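Local coordinates for protein restriction endonuclease UbaLAI (Unidentified, PDB 5O63) that cleaves double-stranded DNA at a specific sequence as a monomeric Type IIE restriction enzyme, its N-terminal B3 domain binding the cognate DNA, at residues A[9-14]-A[69-74]; A[24-29]-A[142-147]; A[60-65]-A[81-86]. All coordinates share one frame; numbering follows the deposited sequence.

Interaction 1 of 3, residues A[9-14]-A[69-74]; sequences KELVRS and FDSLSK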
loop_
_atom_site.group_PDB
_atom_site.type_symbol
_atom_site.label_atom_id
_atom_site.label_comp_id
_atom_site.label_asym_id
_atom_site.label_seq_id
_atom_site.Cartn_x
_atom_site.Cartn_y
_atom_site.Cartn_z
ATOM N N LYS A 9 8.040 7.951 9.973
ATOM C CA LYS A 9 7.692 8.698 11.157
ATOM C C LYS A 9 6.788 9.890 10.798
ATOM O O LYS A 9 5.843 10.204 11.513
ATOM C CB LYS A 9 8.990 9.154 11.907
ATOM C CG LYS A 9 9.683 7.971 12.565
ATOM C CD LYS A 9 10.961 8.351 13.381
ATOM C CE LYS A 9 10.631 9.144 14.578
ATOM N NZ LYS A 9 10.448 10.571 14.208
ATOM N N GLU A 10 7.054 10.514 9.664
ATOM C CA GLU A 10 6.288 11.663 9.222
ATOM C C GLU A 10 4.829 11.248 8.878
ATOM O O GLU A 10 3.837 11.967 9.164
ATOM C CB GLU A 10 6.987 12.278 7.997
ATOM C CG GLU A 10 6.595 13.746 7.714
ATOM N N LEU A 11 4.708 10.077 8.274
ATOM C CA LEU A 11 3.374 9.591 7.886
ATOM C C LEU A 11 2.547 9.305 9.159
ATOM O O LEU A 11 1.327 9.658 9.254
ATOM C CB LEU A 11 3.537 8.349 6.992
ATOM C CG LEU A 11 2.329 7.692 6.372
ATOM C CD1 LEU A 11 1.409 8.761 5.819
ATOM C CD2 LEU A 11 2.864 6.860 5.238
ATOM N N VAL A 12 3.188 8.700 10.169
ATOM C CA VAL A 12 2.446 8.396 11.407
ATOM C C VAL A 12 2.088 9.686 12.129
ATOM O O VAL A 12 0.944 9.887 12.589
ATOM C CB VAL A 12 3.235 7.404 12.270
ATOM C CG1 VAL A 12 2.677 7.293 13.628
ATOM C CG2 VAL A 12 3.248 6.032 11.544
ATOM N N ARG A 13 3.055 10.593 12.235
ATOM C CA ARG A 13 2.754 11.856 12.891
ATOM C C ARG A 13 1.623 12.614 12.146
ATOM O O ARG A 13 0.885 13.355 12.804
ATOM C CB ARG A 13 4.027 12.707 13.012
ATOM C CG ARG A 13 4.281 13.548 11.783
ATOM N N SER A 14 1.418 12.364 10.837
ATOM C CA SER A 14 0.428 13.150 10.112
ATOM C C SER A 14 -0.956 12.663 10.520
ATOM O O SER A 14 -1.956 13.348 10.267
ATOM C CB SER A 14 0.612 13.073 8.579
ATOM O OG SER A 14 0.410 11.782 8.066
ATOM N N PHE A 69 -5.087 5.031 7.015
ATOM C CA PHE A 69 -4.939 6.466 6.916
ATOM C C PHE A 69 -4.391 6.818 5.549
ATOM O O PHE A 69 -3.313 6.372 5.153
ATOM C CB PHE A 69 -4.035 6.987 8.014
ATOM C CG PHE A 69 -3.922 8.458 8.028
ATOM C CD1 PHE A 69 -4.939 9.260 8.612
ATOM C CD2 PHE A 69 -2.843 9.074 7.471
ATOM C CE1 PHE A 69 -4.796 10.634 8.658
ATOM C CE2 PHE A 69 -2.698 10.458 7.533
ATOM C CZ PHE A 69 -3.700 11.245 8.114
ATOM N N ASP A 70 -5.161 7.588 4.784
ATOM C CA ASP A 70 -4.769 7.967 3.440
ATOM C C ASP A 70 -3.923 9.202 3.490
ATOM O O ASP A 70 -4.370 10.281 3.878
ATOM C CB ASP A 70 -6.010 8.228 2.575
ATOM C CG ASP A 70 -5.640 8.591 1.188
ATOM O OD1 ASP A 70 -5.326 9.745 0.910
ATOM O OD2 ASP A 70 -5.673 7.699 0.339
ATOM N N SER A 71 -2.627 9.062 3.163
ATOM C CA SER A 71 -1.714 10.155 3.311
ATOM C C SER A 71 -2.025 11.306 2.371
ATOM O O SER A 71 -1.804 12.436 2.718
ATOM C CB SER A 71 -0.276 9.635 3.059
ATOM O OG SER A 71 0.701 10.687 3.143
ATOM N N LEU A 72 -2.522 11.018 1.175
ATOM C CA LEU A 72 -2.706 12.105 0.218
ATOM C C LEU A 72 -3.839 13.049 0.706
ATOM O O LEU A 72 -3.680 14.274 0.660
ATOM C CB LEU A 72 -3.037 11.580 -1.178
ATOM C CG LEU A 72 -1.840 10.978 -1.918
ATOM C CD1 LEU A 72 -2.395 10.451 -3.270
ATOM C CD2 LEU A 72 -0.882 12.115 -2.099
ATOM N N SER A 73 -4.908 12.450 1.228
ATOM C CA SER A 73 -6.020 13.245 1.788
ATOM C C SER A 73 -5.905 13.618 3.259
ATOM O O SER A 73 -6.705 14.425 3.764
ATOM C CB SER A 73 -7.327 12.469 1.566
ATOM O OG SER A 73 -7.417 11.276 2.366
ATOM N N LYS A 74 -4.891 13.087 3.940
ATOM C CA LYS A 74 -4.741 13.173 5.391
ATOM C C LYS A 74 -6.075 12.900 6.097
ATOM O O LYS A 74 -6.443 13.638 7.030
ATOM C CB LYS A 74 -4.165 14.542 5.824
ATOM C CG LYS A 74 -2.716 14.833 5.297
ATOM C CD LYS A 74 -1.744 13.704 5.635
ATOM C CE LYS A 74 -0.284 14.011 5.198
ATOM N NZ LYS A 74 0.621 12.786 5.095
#

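Interaction 2 of 3, residues A[24-29]-A[142-147]; sequences MFAKVL and LCFGEA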
loop_
_atom_site.group_PDB
_atom_site.type_symbol
_atom_site.label_atom_id
_atom_site.label_comp_id
_atom_site.label_asym_id
_atom_site.label_seq_id
_atom_site.Cartn_x
_atom_site.Cartn_y
_atom_site.Cartn_z
ATOM N N MET A 24 6.556 -2.267 6.136
ATOM C CA MET A 24 6.137 -1.663 4.852
ATOM C C MET A 24 5.944 -2.706 3.782
ATOM O O MET A 24 6.730 -3.664 3.657
ATOM C CB MET A 24 7.182 -0.626 4.410
ATOM C CG MET A 24 6.990 -0.077 2.967
ATOM S SD MET A 24 8.291 1.042 2.422
ATOM C CE MET A 24 9.650 -0.075 2.327
ATOM N N PHE A 25 4.886 -2.520 2.992
ATOM C CA PHE A 25 4.733 -3.222 1.723
ATOM C C PHE A 25 4.630 -2.156 0.638
ATOM O O PHE A 25 3.677 -1.365 0.643
ATOM C CB PHE A 25 3.482 -4.129 1.772
ATOM C CG PHE A 25 2.942 -4.517 0.413
ATOM C CD1 PHE A 25 3.716 -5.152 -0.552
ATOM C CD2 PHE A 25 1.622 -4.232 0.097
ATOM C CE1 PHE A 25 3.175 -5.500 -1.823
ATOM C CE2 PHE A 25 1.065 -4.569 -1.142
ATOM C CZ PHE A 25 1.828 -5.201 -2.129
ATOM N N ALA A 26 5.569 -2.094 -0.286
ATOM C CA ALA A 26 5.551 -1.108 -1.383
ATOM C C ALA A 26 5.598 -1.867 -2.688
ATOM O O ALA A 26 6.317 -2.870 -2.828
ATOM C CB ALA A 26 6.694 -0.167 -1.304
ATOM N N LYS A 27 4.826 -1.376 -3.633
ATOM C CA LYS A 27 4.628 -2.082 -4.915
ATOM C C LYS A 27 4.661 -1.065 -6.050
ATOM O O LYS A 27 3.943 -0.051 -6.050
ATOM C CB LYS A 27 3.309 -2.865 -4.964
ATOM C CG LYS A 27 3.201 -3.715 -6.244
ATOM C CD LYS A 27 1.753 -4.226 -6.486
ATOM C CE LYS A 27 1.760 -5.140 -7.739
ATOM N NZ LYS A 27 0.310 -5.489 -8.173
ATOM N N VAL A 28 5.513 -1.332 -7.046
ATOM C CA VAL A 28 5.387 -0.642 -8.321
ATOM C C VAL A 28 4.268 -1.302 -9.088
ATOM O O VAL A 28 4.296 -2.536 -9.336
ATOM C CB VAL A 28 6.714 -0.739 -9.161
ATOM C CG1 VAL A 28 6.585 -0.014 -10.456
ATOM C CG2 VAL A 28 7.916 -0.224 -8.297
ATOM N N LEU A 29 3.243 -0.514 -9.396
ATOM C CA LEU A 29 2.023 -1.110 -9.958
ATOM C C LEU A 29 2.308 -1.677 -11.346
ATOM O O LEU A 29 3.281 -1.249 -12.030
ATOM C CB LEU A 29 0.873 -0.089 -10.076
ATOM C CG LEU A 29 0.465 0.463 -8.685
ATOM C CD1 LEU A 29 -0.872 1.231 -8.990
ATOM C CD2 LEU A 29 0.359 -0.639 -7.671
ATOM N N LEU A 142 13.367 5.889 -1.640
ATOM C CA LEU A 142 13.299 5.581 -0.207
ATOM C C LEU A 142 12.908 4.143 0.079
ATOM O O LEU A 142 13.395 3.589 1.042
ATOM C CB LEU A 142 12.279 6.445 0.551
ATOM C CG LEU A 142 12.187 7.913 0.337
ATOM C CD1 LEU A 142 10.928 8.439 0.981
ATOM C CD2 LEU A 142 13.353 8.411 1.031
ATOM N N CYS A 143 12.005 3.556 -0.714
ATOM C CA CYS A 143 11.538 2.217 -0.434
ATOM C C CYS A 143 12.480 1.135 -0.941
ATOM O O CYS A 143 12.557 0.054 -0.347
ATOM C CB CYS A 143 10.189 1.962 -1.100
ATOM S SG CYS A 143 8.893 3.028 -0.350
ATOM N N PHE A 144 13.157 1.408 -2.070
ATOM C CA PHE A 144 13.924 0.352 -2.767
ATOM C C PHE A 144 15.440 0.631 -2.870
ATOM O O PHE A 144 16.224 -0.259 -3.250
ATOM C CB PHE A 144 13.369 0.165 -4.189
ATOM C CG PHE A 144 12.011 -0.455 -4.230
ATOM C CD1 PHE A 144 11.864 -1.858 -4.221
ATOM C CD2 PHE A 144 10.853 0.353 -4.217
ATOM C CE1 PHE A 144 10.605 -2.446 -4.268
ATOM C CE2 PHE A 144 9.594 -0.246 -4.294
ATOM C CZ PHE A 144 9.462 -1.650 -4.302
ATOM N N GLY A 145 15.853 1.865 -2.614
ATOM C CA GLY A 145 17.223 2.302 -2.845
ATOM C C GLY A 145 17.540 2.965 -4.186
ATOM O O GLY A 145 16.688 3.039 -5.046
ATOM N N GLU A 146 18.796 3.393 -4.385
ATOM C CA GLU A 146 19.225 4.083 -5.627
ATOM C C GLU A 146 19.852 3.167 -6.668
ATOM O O GLU A 146 20.004 3.524 -7.829
ATOM C CB GLU A 146 20.221 5.193 -5.298
ATOM C CG GLU A 146 19.737 6.178 -4.289
ATOM C CD GLU A 146 18.759 7.180 -4.881
ATOM O OE1 GLU A 146 18.392 7.033 -6.072
ATOM O OE2 GLU A 146 18.336 8.121 -4.150
ATOM N N ALA A 147 20.173 1.961 -6.264
ATOM C CA ALA A 147 20.921 1.092 -7.158
ATOM C C ALA A 147 20.030 0.263 -8.093
ATOM O O ALA A 147 20.497 -0.189 -9.110
ATOM C CB ALA A 147 21.811 0.183 -6.345
#

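Interaction 3 of 3, residues A[60-65]-A[81-86]; sequences QNATSN and YKYYER. With nucleotides of chain C.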
loop_
_atom_site.group_PDB
_atom_site.type_symbol
_atom_site.label_atom_id
_atom_site.label_comp_id
_atom_site.label_asym_id
_atom_site.label_seq_id
_atom_site.Cartn_x
_atom_site.Cartn_y
_atom_site.Cartn_z
ATOM N N GLN A 60 -15.646 -19.848 -2.409
ATOM C CA GLN A 60 -16.462 -18.624 -2.421
ATOM C C GLN A 60 -15.598 -17.368 -2.298
ATOM O O GLN A 60 -14.612 -17.338 -1.571
ATOM C CB GLN A 60 -17.492 -18.658 -1.294
ATOM C CG GLN A 60 -18.308 -19.948 -1.247
ATOM C CD GLN A 60 -19.086 -20.163 -2.537
ATOM O OE1 GLN A 60 -19.659 -19.230 -3.098
ATOM N NE2 GLN A 60 -19.087 -21.398 -3.029
ATOM N N ASN A 61 -15.990 -16.314 -3.007
ATOM C CA ASN A 61 -15.385 -15.013 -2.805
ATOM C C ASN A 61 -15.512 -14.595 -1.351
ATOM O O ASN A 61 -16.502 -14.976 -0.626
ATOM C CB ASN A 61 -16.076 -13.932 -3.668
ATOM C CG ASN A 61 -15.881 -14.143 -5.165
ATOM O OD1 ASN A 61 -14.941 -14.782 -5.581
ATOM N ND2 ASN A 61 -16.783 -13.592 -5.975
ATOM N N ALA A 62 -14.553 -13.827 -0.887
ATOM C CA ALA A 62 -14.638 -13.273 0.456
ATOM C C ALA A 62 -14.162 -11.845 0.444
ATOM O O ALA A 62 -13.466 -11.403 -0.496
ATOM C CB ALA A 62 -13.829 -14.133 1.460
ATOM N N THR A 63 -14.498 -11.105 1.485
ATOM C CA THR A 63 -14.173 -9.694 1.505
ATOM C C THR A 63 -14.105 -9.166 2.935
ATOM O O THR A 63 -14.892 -9.522 3.778
ATOM C CB THR A 63 -15.185 -8.888 0.624
ATOM O OG1 THR A 63 -14.918 -7.504 0.758
ATOM C CG2 THR A 63 -16.649 -9.214 0.991
ATOM N N SER A 64 -13.093 -8.361 3.197
ATOM C CA SER A 64 -12.814 -7.813 4.476
ATOM C C SER A 64 -12.626 -6.310 4.265
ATOM O O SER A 64 -12.204 -5.850 3.194
ATOM C CB SER A 64 -11.540 -8.466 5.038
ATOM O OG SER A 64 -11.184 -7.850 6.245
ATOM N N ASN A 65 -12.915 -5.542 5.289
ATOM C CA ASN A 65 -12.551 -4.153 5.314
ATOM C C ASN A 65 -11.402 -3.938 6.251
ATOM O O ASN A 65 -11.258 -4.645 7.272
ATOM C CB ASN A 65 -13.742 -3.281 5.792
ATOM C CG ASN A 65 -14.878 -3.244 4.793
ATOM O OD1 ASN A 65 -14.700 -3.555 3.622
ATOM N ND2 ASN A 65 -16.073 -2.840 5.266
ATOM N N TYR A 81 -10.396 -5.415 1.172
ATOM C CA TYR A 81 -9.406 -6.490 0.903
ATOM C C TYR A 81 -10.225 -7.658 0.331
ATOM O O TYR A 81 -11.112 -8.245 1.025
ATOM C CB TYR A 81 -8.692 -6.810 2.205
ATOM C CG TYR A 81 -7.611 -7.864 2.193
ATOM C CD1 TYR A 81 -6.911 -8.207 1.020
ATOM C CD2 TYR A 81 -7.215 -8.474 3.390
ATOM C CE1 TYR A 81 -5.888 -9.157 1.056
ATOM C CE2 TYR A 81 -6.208 -9.425 3.420
ATOM C CZ TYR A 81 -5.557 -9.754 2.252
ATOM O OH TYR A 81 -4.565 -10.701 2.307
ATOM N N LYS A 82 -10.022 -7.935 -0.961
ATOM C CA LYS A 82 -10.892 -8.855 -1.684
ATOM C C LYS A 82 -10.242 -10.187 -1.966
ATOM O O LYS A 82 -9.080 -10.204 -2.394
ATOM C CB LYS A 82 -11.337 -8.231 -3.026
ATOM C CG LYS A 82 -11.764 -6.752 -2.943
ATOM C CD LYS A 82 -13.125 -6.575 -2.185
ATOM C CE LYS A 82 -14.234 -7.231 -2.950
ATOM N NZ LYS A 82 -15.508 -6.955 -2.211
ATOM N N TYR A 83 -10.957 -11.278 -1.747
ATOM C CA TYR A 83 -10.515 -12.619 -2.223
ATOM C C TYR A 83 -11.453 -13.043 -3.351
ATOM O O TYR A 83 -12.670 -13.091 -3.156
ATOM C CB TYR A 83 -10.577 -13.642 -1.097
ATOM C CG TYR A 83 -10.439 -15.051 -1.572
ATOM C CD1 TYR A 83 -9.228 -15.539 -2.027
ATOM C CD2 TYR A 83 -11.547 -15.922 -1.570
ATOM C CE1 TYR A 83 -9.098 -16.857 -2.434
ATOM C CE2 TYR A 83 -11.420 -17.246 -2.001
ATOM C CZ TYR A 83 -10.196 -17.700 -2.437
ATOM O OH TYR A 83 -10.058 -18.991 -2.879
ATOM N N TYR A 84 -10.897 -13.338 -4.519
ATOM C CA TYR A 84 -11.694 -13.792 -5.630
ATOM C C TYR A 84 -11.296 -15.210 -5.988
ATOM O O TYR A 84 -10.151 -15.485 -6.431
ATOM C CB TYR A 84 -11.535 -12.870 -6.827
ATOM C CG TYR A 84 -12.324 -11.574 -6.667
ATOM C CD1 TYR A 84 -13.719 -11.592 -6.580
ATOM C CD2 TYR A 84 -11.681 -10.333 -6.631
ATOM C CE1 TYR A 84 -14.438 -10.407 -6.444
ATOM C CE2 TYR A 84 -12.421 -9.104 -6.532
ATOM C CZ TYR A 84 -13.800 -9.185 -6.421
ATOM O OH TYR A 84 -14.571 -8.052 -6.290
ATOM N N GLU A 85 -12.259 -16.119 -5.805
ATOM C CA GLU A 85 -11.954 -17.533 -5.815
ATOM C C GLU A 85 -11.603 -18.068 -7.164
ATOM O O GLU A 85 -10.873 -19.091 -7.270
ATOM C CB GLU A 85 -13.123 -18.345 -5.249
ATOM C CG GLU A 85 -14.439 -18.137 -6.022
ATOM C CD GLU A 85 -14.569 -18.937 -7.334
ATOM O OE1 GLU A 85 -13.850 -19.951 -7.551
ATOM O OE2 GLU A 85 -15.423 -18.488 -8.154
ATOM N N ARG A 86 -12.051 -17.400 -8.225
ATOM C CA ARG A 86 -11.854 -18.023 -9.564
ATOM C C ARG A 86 -10.391 -18.062 -9.985
ATOM O O ARG A 86 -10.014 -18.898 -10.829
ATOM C CB ARG A 86 -12.687 -17.295 -10.637
ATOM C CG ARG A 86 -12.067 -15.971 -11.082
ATOM C CD ARG A 86 -12.681 -15.339 -12.361
ATOM N NE ARG A 86 -12.769 -16.205 -13.536
ATOM C CZ ARG A 86 -11.829 -16.316 -14.469
ATOM N NH1 ARG A 86 -10.682 -15.631 -14.326
ATOM N NH2 ARG A 86 -12.046 -17.084 -15.538
ATOM P P DC C 4 -18.105 -8.611 -5.316
ATOM O OP1 DC C 4 -18.958 -9.410 -4.347
ATOM O OP2 DC C 4 -16.644 -8.380 -4.972
ATOM O "O5'" DC C 4 -18.066 -9.271 -6.752
ATOM C "C5'" DC C 4 -19.359 -9.598 -7.332
ATOM C "C4'" DC C 4 -19.198 -9.977 -8.783
ATOM O "O4'" DC C 4 -18.677 -8.839 -9.492
ATOM C "C3'" DC C 4 -18.270 -11.162 -9.069
ATOM O "O3'" DC C 4 -19.082 -12.227 -9.390
ATOM C "C2'" DC C 4 -17.544 -10.745 -10.310
ATOM C "C1'" DC C 4 -17.899 -9.297 -10.553
ATOM N N1 DC C 4 -16.671 -8.476 -10.628
ATOM C C2 DC C 4 -16.165 -8.200 -11.904
ATOM O O2 DC C 4 -16.785 -8.654 -12.902
ATOM N N3 DC C 4 -15.066 -7.423 -12.011
ATOM C C4 DC C 4 -14.419 -7.008 -10.911
ATOM N N4 DC C 4 -13.295 -6.315 -11.104
ATOM C C5 DC C 4 -14.921 -7.270 -9.584
ATOM C C6 DC C 4 -16.043 -8.044 -9.498
ATOM P P DG C 6 -17.849 -16.171 -15.889
ATOM O OP1 DG C 6 -19.293 -15.832 -16.093
ATOM O OP2 DG C 6 -17.414 -17.380 -15.136
ATOM O "O5'" DG C 6 -17.188 -16.228 -17.339
ATOM C "C5'" DG C 6 -15.801 -16.436 -17.437
ATOM C "C4'" DG C 6 -15.251 -15.657 -18.599
ATOM O "O4'" DG C 6 -15.220 -14.237 -18.265
ATOM C "C3'" DG C 6 -13.823 -16.029 -18.990
ATOM O "O3'" DG C 6 -13.872 -17.087 -19.920
ATOM C "C2'" DG C 6 -13.350 -14.731 -19.631
ATOM C "C1'" DG C 6 -14.007 -13.703 -18.712
ATOM N N9 DG C 6 -13.191 -13.384 -17.544
ATOM C C8 DG C 6 -13.469 -13.646 -16.215
ATOM N N7 DG C 6 -12.544 -13.175 -15.390
ATOM C C5 DG C 6 -11.638 -12.547 -16.242
ATOM C C6 DG C 6 -10.415 -11.891 -15.947
ATOM O O6 DG C 6 -9.931 -11.654 -14.839
ATOM N N1 DG C 6 -9.777 -11.422 -17.099
ATOM C C2 DG C 6 -10.261 -11.619 -18.405
ATOM N N2 DG C 6 -9.500 -11.100 -19.406
ATOM N N3 DG C 6 -11.399 -12.246 -18.695
ATOM C C4 DG C 6 -12.022 -12.704 -17.570
ATOM P P DT C 5 -18.523 -13.711 -9.657
ATOM O OP1 DT C 5 -19.761 -14.531 -9.736
ATOM O OP2 DT C 5 -17.408 -13.964 -8.745
ATOM O "O5'" DT C 5 -17.873 -13.659 -11.140
ATOM C "C5'" DT C 5 -18.767 -13.532 -12.236
ATOM C "C4'" DT C 5 -18.022 -13.463 -13.566
ATOM O "O4'" DT C 5 -17.216 -12.233 -13.571
ATOM C "C3'" DT C 5 -17.082 -14.612 -13.882
ATOM O "O3'" DT C 5 -17.129 -14.859 -15.265
ATOM C "C2'" DT C 5 -15.701 -14.014 -13.536
ATOM C "C1'" DT C 5 -15.933 -12.567 -13.993
ATOM N N1 DT C 5 -15.012 -11.633 -13.407
ATOM C C2 DT C 5 -14.349 -10.738 -14.234
ATOM O O2 DT C 5 -14.565 -10.682 -15.413
ATOM N N3 DT C 5 -13.429 -9.933 -13.627
ATOM C C4 DT C 5 -13.106 -9.917 -12.289
ATOM O O4 DT C 5 -12.266 -9.174 -11.846
ATOM C C5 DT C 5 -13.865 -10.859 -11.444
ATOM C C7 DT C 5 -13.596 -10.916 -9.953
ATOM C C6 DT C 5 -14.768 -11.658 -12.039
HETATM O O HOH W 1 -13.818 -15.016 -8.196
#

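Interaction 1 of 3, residues A[9-14]-A[69-74]
Ser14 OG is the polar junction between helix 3-14 and the turn after strand 62-70: it donates to Leu11 O at 2.6 Å and accepts a weak bond from Lys74 NZ at 3.1 Å. Ser14 OG is tilted 26° out of the Leu11 carbonyl plane. Within the turn, Lys74 NZ also donates to Ser71 OG at 2.9 Å, which makes the ammonium a bridge between two serine hydroxyls. Lys74 is modelled in two conformers, and the bridge described is that of one of them. At Ser14, chi1 of 64° sets OG between the backbone N and the carbonyl carbon, on the side where Leu11 O lies one helical turn back. An alanine in place of Ser14 would probably leave Leu11 O without this donor and Lys74 NZ without one of the two serine hydroxyls it bridges, setting the lysine tip freer to swing.

The ring of Phe69 reaches the same residue obliquely, CE2 lying 3.4 Å from Ser14 OG and CZ 3.5 Å from Ser14 O. The same ring meets His76 edge-to-face. The apolar part of the contact is Leu11 CD1 against Ser71 CB at 3.3 Å, tighter than usual for two carbons. Leu11 also touches Tyr124 of strand 121-128, so the leucine touches both the turn and the sheet.

The turn carries its own brace: Ser73 N donates to Asp70 OD1 at 2.8 Å with an N-H...O angle of 165°. That bond from three residues on defines an Asx motif, placed here where strand 62-70 turns back into strand 75-84, so that helix 3-14 of the B3 domain packs against the bend of a beta hairpin.

Interaction 2 of 3, residues A[24-29]-A[142-147]
Sulfur contacts come first: SD of Met24, an engineered residue, lies 3.5 Å from Cys143 SG, bringing strand 19-28 against helix 136-144. Met24 runs extended through chi2, then bends at chi3 (68°), which turns CE to within 4.0 Å of Cys143 CB.

The carbon packing continues along the strand. Ala26 CB lies 4.0 Å from Cys143 SG and 4.2 Å from CE2 of the next residue, Phe144. Val28 CG2 touches the same ring atom, Phe144 CE2, at 4.3 Å, an oblique approach. Phe144 also stacks on Phe140 and touches Val156, so the ring is held among apolar groups of helix and sheet.

Polar atoms take little part. Ala26 O is 3.7 Å from Phe144 CZ, again obliquely, and no hydrogen bond spans the two segments. Cys143 O instead accepts from Arg158 NH2, and backbone bonds join Ala26 to Val156 and Met24 to Arg158.

With the backbone bonds of strand 19-28 made to its neighbouring strands, the junction depends on the fit of sulfur, methyl and ring surfaces. No hydrogen bond between the two segments sets their orientation; the directional tie runs indirectly, through Arg158.

Interaction 3 of 3, residues A[60-65]-A[81-86]
Asn61 and Tyr84 meet at the DNA backbone, their amide and ring planes 87° apart. Asn61 ND2 donates to OP2 of DT5 of chain C at 2.9 Å. Tyr84 OH reaches OP2 of DC4 of chain C at 2.5 Å, very short for a hydrogen bond, while the DT5 methyl C7 sits 3.4 Å above the ring plane, over its centre. Lys82 NZ adds a weak bond of 3.3 Å to that same DC4 OP2, though its salt bridge is to another phosphate. One face of the Arg86 guanidinium lies over N7 of DG6 of chain C, offset toward its rim, and its NH1 bonds N7 of another guanine base.

Behind this first shell, Glu85 N donates to Asn61 OD1 at 3.0 Å, nearly along the C=O axis with an N-H...O angle of 166°. This fixes the amide's rotation and leaves ND2 facing the phosphate. A water also donates to Asn61 OD1 at 2.9 Å and accepts from Arg86 N, tying the amide to the arginine backbone. Across the strand pair, Lys82 NZ donates a weak bond to Thr63 OG1 at 3.1 Å.

Further out, strands 62-65 and 81-84 run at 173°, with paired bonds at Ala62-Tyr83 and Ser64-Tyr81. Tyr83 points to the face opposite Lys82, its OH bonded to Pro58 O. The result is an antiparallel beta hairpin whose open end grips the DNA, consistent with the recognition surface of a B3 domain.

In the fold
All three contacts reach one mixed sheet. Interactions 1 and 3 share strand 62-70; interaction 3 adds its hairpin partner 75-84. The two lie on opposite sides of the chain's centre, their own centres about 27 Å apart: interaction 1 at the bend, interaction 3 at the open end, beside the DNA. Interaction 2 involves strand 19-28, which follows helix 3-14 of interaction 1 in the chain. Interactions 1 and 2 are buried helix packing, one joining a lysine ammonium and serine hydroxyls to a leucine contact, the other chiefly sulfur and carbon. Interaction 3 is only partly buried, and joins backbone pairing to charged and amide groups turned to phosphates and bases.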